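Local coordinates for putative membrane protein mmpL11 (Mycobacterium tuberculosis, PDB 4Y0L) that probably takes part in transport across the mycobacterial cell envelope as an RND-family membrane protein, here represented by a periplasmic domain, at residues A[6-11]-A[16-21]; A[24-29]-A[38-43]. All blocks are in the same frame, centred on the assembly; numbering follows the deposited sequence.

Contact 1: A[6-11]-A[16-21]; sequences VRFDAG and PEHSQT
The imidazole of His18 lies over one face of the Phe8 ring in a face-to-face stack, with centroids 3.8 Å apart and planes inclined by 22°. Followed outward, the histidine starts with CB, which rests over the phenyl face 4.0 Å from the Phe8 ring centroid as a CH-pi contact. CG comes next, above the middle of the same ring. ND1 then makes the closest approach of the stack, 3.2 Å from Phe8 CD1, and CE1 follows near the same carbon, while CD2 lies by Phe8 CG. NE2, the far end, passes Phe8 CB, whose own CH-pi contact falls on the imidazole. The two side chains thus run in opposite senses, each placing its CB over the other's ring. His18 chi1 of -75° sets CG anti to the carbonyl carbon, and the ring reaches across to the chain after the strand. There NE2 donates to Ala10 O at 2.9 Å with an N-H...O angle of 169°; the oxygen sits in the imidazole plane, which fixes the ring's rotation. Thr21 CG2 adds an apolar touch at the phenyl edge, 4.1 Å from Phe8 CE1. Ile22 of helix 19-29 and the loop residues Ala13 and Ala83 also pack on Phe8; the stack ties the chain just after strand 2-7 to the start of helix 19-29, at the protein surface.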
loop_
_atom_site.group_PDB
_atom_site.type_symbol
_atom_site.label_atom_id
_atom_site.label_comp_id
_atom_site.label_asym_id
_atom_site.label_seq_id
_atom_site.Cartn_x
_atom_site.Cartn_y
_atom_site.Cartn_z
ATOM N N VAL A 6 0.770 -5.004 0.656
ATOM C CA VAL A 6 0.685 -5.309 -0.768
ATOM C C VAL A 6 1.459 -6.585 -1.091
ATOM O O VAL A 6 2.663 -6.660 -0.855
ATOM C CB VAL A 6 1.235 -4.154 -1.630
ATOM C CG1 VAL A 6 0.882 -4.372 -3.095
ATOM C CG2 VAL A 6 0.684 -2.817 -1.150
ATOM N N ARG A 7 0.760 -7.580 -1.632
ATOM C CA ARG A 7 1.381 -8.850 -2.004
ATOM C C ARG A 7 1.402 -9.018 -3.515
ATOM O O ARG A 7 0.431 -8.691 -4.200
ATOM C CB ARG A 7 0.643 -10.034 -1.365
ATOM C CG ARG A 7 0.753 -10.094 0.150
ATOM C CD ARG A 7 -0.607 -9.987 0.817
ATOM N NE ARG A 7 -1.262 -11.285 0.955
ATOM C CZ ARG A 7 -2.557 -11.449 1.211
ATOM N NH1 ARG A 7 -3.354 -10.396 1.344
ATOM N NH2 ARG A 7 -3.061 -12.669 1.325
ATOM N N PHE A 8 2.519 -9.534 -4.020
ATOM C CA PHE A 8 2.684 -9.811 -5.440
ATOM C C PHE A 8 2.796 -11.311 -5.681
ATOM O O PHE A 8 3.279 -12.052 -4.826
ATOM C CB PHE A 8 3.918 -9.094 -5.983
ATOM C CG PHE A 8 3.826 -7.600 -5.912
ATOM C CD1 PHE A 8 3.167 -6.889 -6.899
ATOM C CD2 PHE A 8 4.398 -6.906 -4.858
ATOM C CE1 PHE A 8 3.078 -5.511 -6.839
ATOM C CE2 PHE A 8 4.313 -5.529 -4.792
ATOM C CZ PHE A 8 3.652 -4.829 -5.785
ATOM N N ASP A 9 2.355 -11.747 -6.855
ATOM C CA ASP A 9 2.276 -13.166 -7.175
ATOM C C ASP A 9 3.571 -13.692 -7.786
ATOM O O ASP A 9 3.855 -14.887 -7.705
ATOM C CB ASP A 9 1.115 -13.430 -8.136
ATOM C CG ASP A 9 0.099 -14.410 -7.576
ATOM O OD1 ASP A 9 0.497 -15.348 -6.854
ATOM O OD2 ASP A 9 -1.105 -14.242 -7.864
ATOM N N ALA A 10 4.343 -12.805 -8.409
ATOM C CA ALA A 10 5.610 -13.194 -9.023
ATOM C C ALA A 10 6.755 -12.296 -8.572
ATOM O O ALA A 10 6.635 -11.070 -8.569
ATOM C CB ALA A 10 5.492 -13.168 -10.537
ATOM N N GLY A 11 7.868 -12.917 -8.198
ATOM C CA GLY A 11 9.061 -12.178 -7.831
ATOM C C GLY A 11 8.933 -11.489 -6.489
ATOM O O GLY A 11 7.868 -11.500 -5.867
ATOM N N PRO A 16 12.311 -4.177 -9.168
ATOM C CA PRO A 16 12.099 -2.902 -9.870
ATOM C C PRO A 16 10.796 -2.865 -10.668
ATOM O O PRO A 16 10.177 -1.810 -10.805
ATOM C CB PRO A 16 13.306 -2.813 -10.811
ATOM C CG PRO A 16 14.345 -3.646 -10.180
ATOM C CD PRO A 16 13.623 -4.766 -9.493
ATOM N N GLU A 17 10.387 -4.015 -11.190
ATOM C CA GLU A 17 9.177 -4.096 -12.000
ATOM C C GLU A 17 7.913 -3.796 -11.194
ATOM O O GLU A 17 6.872 -3.475 -11.767
ATOM C CB GLU A 17 9.059 -5.483 -12.640
ATOM C CG GLU A 17 10.109 -5.779 -13.711
ATOM C CD GLU A 17 11.427 -6.275 -13.141
ATOM O OE1 GLU A 17 11.565 -6.360 -11.901
ATOM O OE2 GLU A 17 12.333 -6.586 -13.943
ATOM N N HIS A 18 8.009 -3.899 -9.872
ATOM C CA HIS A 18 6.858 -3.696 -8.993
ATOM C C HIS A 18 6.833 -2.323 -8.320
ATOM O O HIS A 18 5.842 -1.962 -7.683
ATOM C CB HIS A 18 6.833 -4.771 -7.901
ATOM C CG HIS A 18 6.379 -6.114 -8.379
ATOM N ND1 HIS A 18 5.290 -6.283 -9.204
ATOM C CD2 HIS A 18 6.864 -7.355 -8.134
ATOM C CE1 HIS A 18 5.125 -7.573 -9.454
ATOM N NE2 HIS A 18 6.066 -8.242 -8.814
ATOM N N SER A 19 7.917 -1.565 -8.447
ATOM C CA SER A 19 8.084 -0.346 -7.658
ATOM C C SER A 19 7.068 0.742 -8.014
ATOM O O SER A 19 6.641 1.508 -7.149
ATOM C CB SER A 19 9.505 0.198 -7.824
ATOM O OG SER A 19 9.825 0.392 -9.190
ATOM N N GLN A 20 6.679 0.811 -9.282
ATOM C CA GLN A 20 5.720 1.819 -9.718
ATOM C C GLN A 20 4.337 1.521 -9.152
ATOM O O GLN A 20 3.566 2.435 -8.857
ATOM C CB GLN A 20 5.671 1.890 -11.246
ATOM C CG GLN A 20 4.617 2.845 -11.795
ATOM C CD GLN A 20 4.792 4.262 -11.287
ATOM O OE1 GLN A 20 5.907 4.700 -11.008
ATOM N NE2 GLN A 20 3.684 4.988 -11.161
ATOM N N THR A 21 4.024 0.239 -9.003
ATOM C CA THR A 21 2.764 -0.167 -8.400
ATOM C C THR A 21 2.741 0.226 -6.930
ATOM O O THR A 21 1.727 0.693 -6.420
ATOM C CB THR A 21 2.537 -1.679 -8.531
ATOM O OG1 THR A 21 2.579 -2.047 -9.916
ATOM C CG2 THR A 21 1.186 -2.078 -7.939
#

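Contact 2: A[24-29]-A[38-43]; sequences AIRHRI and VAPPRF
Arg26 reaches from helix 19-29 to two successive carbonyls of segment 38-43, giving one N-H to each. NE donates to Ala39 O at 3.1 Å and NH2 to Val38 O at 3.0 Å. Both bonds are bent, with N-H...O angles of 145°, and both oxygens lie at the guanidinium edge but somewhat off its plane. The acceptors are used differently: NE stands above the carbonyl plane of Ala39, away from its lone pairs, whereas NH2 approaches Val38 O at a smaller tilt. An extended chain, with CG anti to the backbone N (chi1 -180°), carries the guanidinium this far. On the way its CG meets Val38 CG1 at 3.7 Å. The other Val38 methyl, CG2, lies 3.8 Å from Ile29 CG2, the two side chains crossing at about a right angle. Pro40 borders the guanidinium obliquely through its CA. On the sheet side, Ala39 has backbone hydrogen bonding with Ser53 of strand 49-55. Across this contact the guanidinium is bound through hydrogen bonds to neutral carbonyls, which its charge would probably polarise.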
loop_
_atom_site.group_PDB
_atom_site.type_symbol
_atom_site.label_atom_id
_atom_site.label_comp_id
_atom_site.label_asym_id
_atom_site.label_seq_id
_atom_site.Cartn_x
_atom_site.Cartn_y
_atom_site.Cartn_z
ATOM N N ALA A 24 2.454 3.985 -6.844
ATOM C CA ALA A 24 1.098 4.429 -7.166
ATOM C C ALA A 24 0.175 4.261 -5.965
ATOM O O ALA A 24 -0.626 5.140 -5.662
ATOM C CB ALA A 24 0.555 3.659 -8.363
ATOM N N ILE A 25 0.290 3.122 -5.289
ATOM C CA ILE A 25 -0.506 2.856 -4.095
ATOM C C ILE A 25 -0.156 3.856 -3.000
ATOM O O ILE A 25 -1.035 4.387 -2.325
ATOM C CB ILE A 25 -0.283 1.416 -3.582
ATOM C CG1 ILE A 25 -0.840 0.412 -4.590
ATOM C CG2 ILE A 25 -0.960 1.202 -2.229
ATOM C CD1 ILE A 25 -0.311 -0.990 -4.418
ATOM N N ARG A 26 1.137 4.105 -2.832
ATOM C CA ARG A 26 1.622 5.038 -1.825
ATOM C C ARG A 26 1.063 6.442 -2.056
ATOM O O ARG A 26 0.639 7.116 -1.116
ATOM C CB ARG A 26 3.150 5.062 -1.840
ATOM C CG ARG A 26 3.768 6.002 -0.824
ATOM C CD ARG A 26 5.240 5.686 -0.605
ATOM N NE ARG A 26 5.841 6.541 0.420
ATOM C CZ ARG A 26 6.659 7.566 0.182
ATOM N NH1 ARG A 26 7.008 7.890 -1.057
ATOM N NH2 ARG A 26 7.139 8.270 1.198
ATOM N N HIS A 27 1.052 6.865 -3.315
ATOM C CA HIS A 27 0.559 8.187 -3.692
ATOM C C HIS A 27 -0.940 8.341 -3.441
ATOM O O HIS A 27 -1.406 9.423 -3.078
ATOM C CB HIS A 27 0.875 8.450 -5.167
ATOM C CG HIS A 27 0.268 9.708 -5.704
ATOM N ND1 HIS A 27 -0.929 9.722 -6.388
ATOM C CD2 HIS A 27 0.697 10.991 -5.671
ATOM C CE1 HIS A 27 -1.214 10.961 -6.747
ATOM N NE2 HIS A 27 -0.243 11.751 -6.323
ATOM N N ARG A 28 -1.696 7.265 -3.636
ATOM C CA ARG A 28 -3.139 7.307 -3.424
ATOM C C ARG A 28 -3.470 7.323 -1.933
ATOM O O ARG A 28 -4.449 7.939 -1.512
ATOM C CB ARG A 28 -3.819 6.114 -4.100
ATOM C CG ARG A 28 -5.334 6.244 -4.217
ATOM C CD ARG A 28 -5.725 7.255 -5.283
ATOM N NE ARG A 28 -7.176 7.411 -5.403
ATOM C CZ ARG A 28 -7.864 8.502 -5.063
ATOM N NH1 ARG A 28 -7.256 9.579 -4.577
ATOM N NH2 ARG A 28 -9.180 8.518 -5.218
ATOM N N ILE A 29 -2.651 6.641 -1.139
ATOM C CA ILE A 29 -2.814 6.637 0.312
ATOM C C ILE A 29 -2.651 8.048 0.865
ATOM O O ILE A 29 -3.403 8.470 1.742
ATOM C CB ILE A 29 -1.796 5.689 0.991
ATOM C CG1 ILE A 29 -2.146 4.233 0.683
ATOM C CG2 ILE A 29 -1.775 5.893 2.511
ATOM C CD1 ILE A 29 -1.042 3.248 1.012
ATOM N N VAL A 38 2.986 9.304 4.661
ATOM C CA VAL A 38 3.052 7.915 4.232
ATOM C C VAL A 38 4.505 7.461 4.224
ATOM O O VAL A 38 5.345 8.055 3.550
ATOM C CB VAL A 38 2.460 7.707 2.834
ATOM C CG1 VAL A 38 2.320 6.224 2.546
ATOM C CG2 VAL A 38 1.109 8.391 2.708
ATOM N N ALA A 39 4.790 6.410 4.983
ATOM C CA ALA A 39 6.130 5.844 5.043
ATOM C C ALA A 39 6.511 5.231 3.700
ATOM O O ALA A 39 5.639 4.800 2.947
ATOM C CB ALA A 39 6.208 4.795 6.138
ATOM N N PRO A 40 7.819 5.190 3.391
ATOM C CA PRO A 40 8.249 4.390 2.240
ATOM C C PRO A 40 7.942 2.921 2.490
ATOM O O PRO A 40 7.734 2.541 3.643
ATOM C CB PRO A 40 9.760 4.641 2.165
ATOM C CG PRO A 40 9.998 5.873 2.973
ATOM C CD PRO A 40 8.947 5.887 4.031
ATOM N N PRO A 41 7.911 2.101 1.429
ATOM C CA PRO A 41 7.544 0.694 1.611
ATOM C C PRO A 41 8.539 -0.065 2.476
ATOM O O PRO A 41 9.749 0.065 2.294
ATOM C CB PRO A 41 7.530 0.147 0.179
ATOM C CG PRO A 41 8.434 1.054 -0.581
ATOM C CD PRO A 41 8.244 2.408 0.030
ATOM N N ARG A 42 8.015 -0.834 3.422
ATOM C CA ARG A 42 8.830 -1.725 4.236
ATOM C C ARG A 42 8.690 -3.144 3.717
ATOM O O ARG A 42 7.591 -3.693 3.678
ATOM C CB ARG A 42 8.414 -1.654 5.703
ATOM C CG ARG A 42 9.496 -1.118 6.613
ATOM C CD ARG A 42 8.982 -0.937 8.029
ATOM N NE ARG A 42 8.009 0.150 8.115
ATOM C CZ ARG A 42 8.329 1.439 8.190
ATOM N NH1 ARG A 42 9.602 1.818 8.187
ATOM N NH2 ARG A 42 7.373 2.354 8.265
ATOM N N PHE A 43 9.810 -3.728 3.312
ATOM C CA PHE A 43 9.808 -5.056 2.719
ATOM C C PHE A 43 10.062 -6.145 3.748
ATOM O O PHE A 43 11.035 -6.094 4.501
ATOM C CB PHE A 43 10.854 -5.135 1.611
ATOM C CG PHE A 43 10.545 -4.257 0.437
ATOM C CD1 PHE A 43 9.426 -4.497 -0.343
ATOM C CD2 PHE A 43 11.366 -3.192 0.111
ATOM C CE1 PHE A 43 9.134 -3.694 -1.423
ATOM C CE2 PHE A 43 11.077 -2.387 -0.974
ATOM C CZ PHE A 43 9.959 -2.638 -1.739
#

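How the contacts relate
From the N terminus, strand 2-7 runs into a loop that contact 1 closes with only four residues between its segments, as the chain turns into helix 19-29. Contact 2 follows in series: the chain leaves the helix, passes through eight intervening residues and comes back to it as strand 37-43, so the two closures neither nest nor cross. Helix 19-29 serves both, its N-terminal end in contact 1 and its later turns in contact 2. Strand 49-55 lies between strands 2-7 and 37-43 in the antiparallel sheet, so the helix is tied to two non-adjacent strands. The centres of the two contacts are about 13 Å apart, and Val6 CG1 packs 3.8 Å from Ile25 CD1 where they meet.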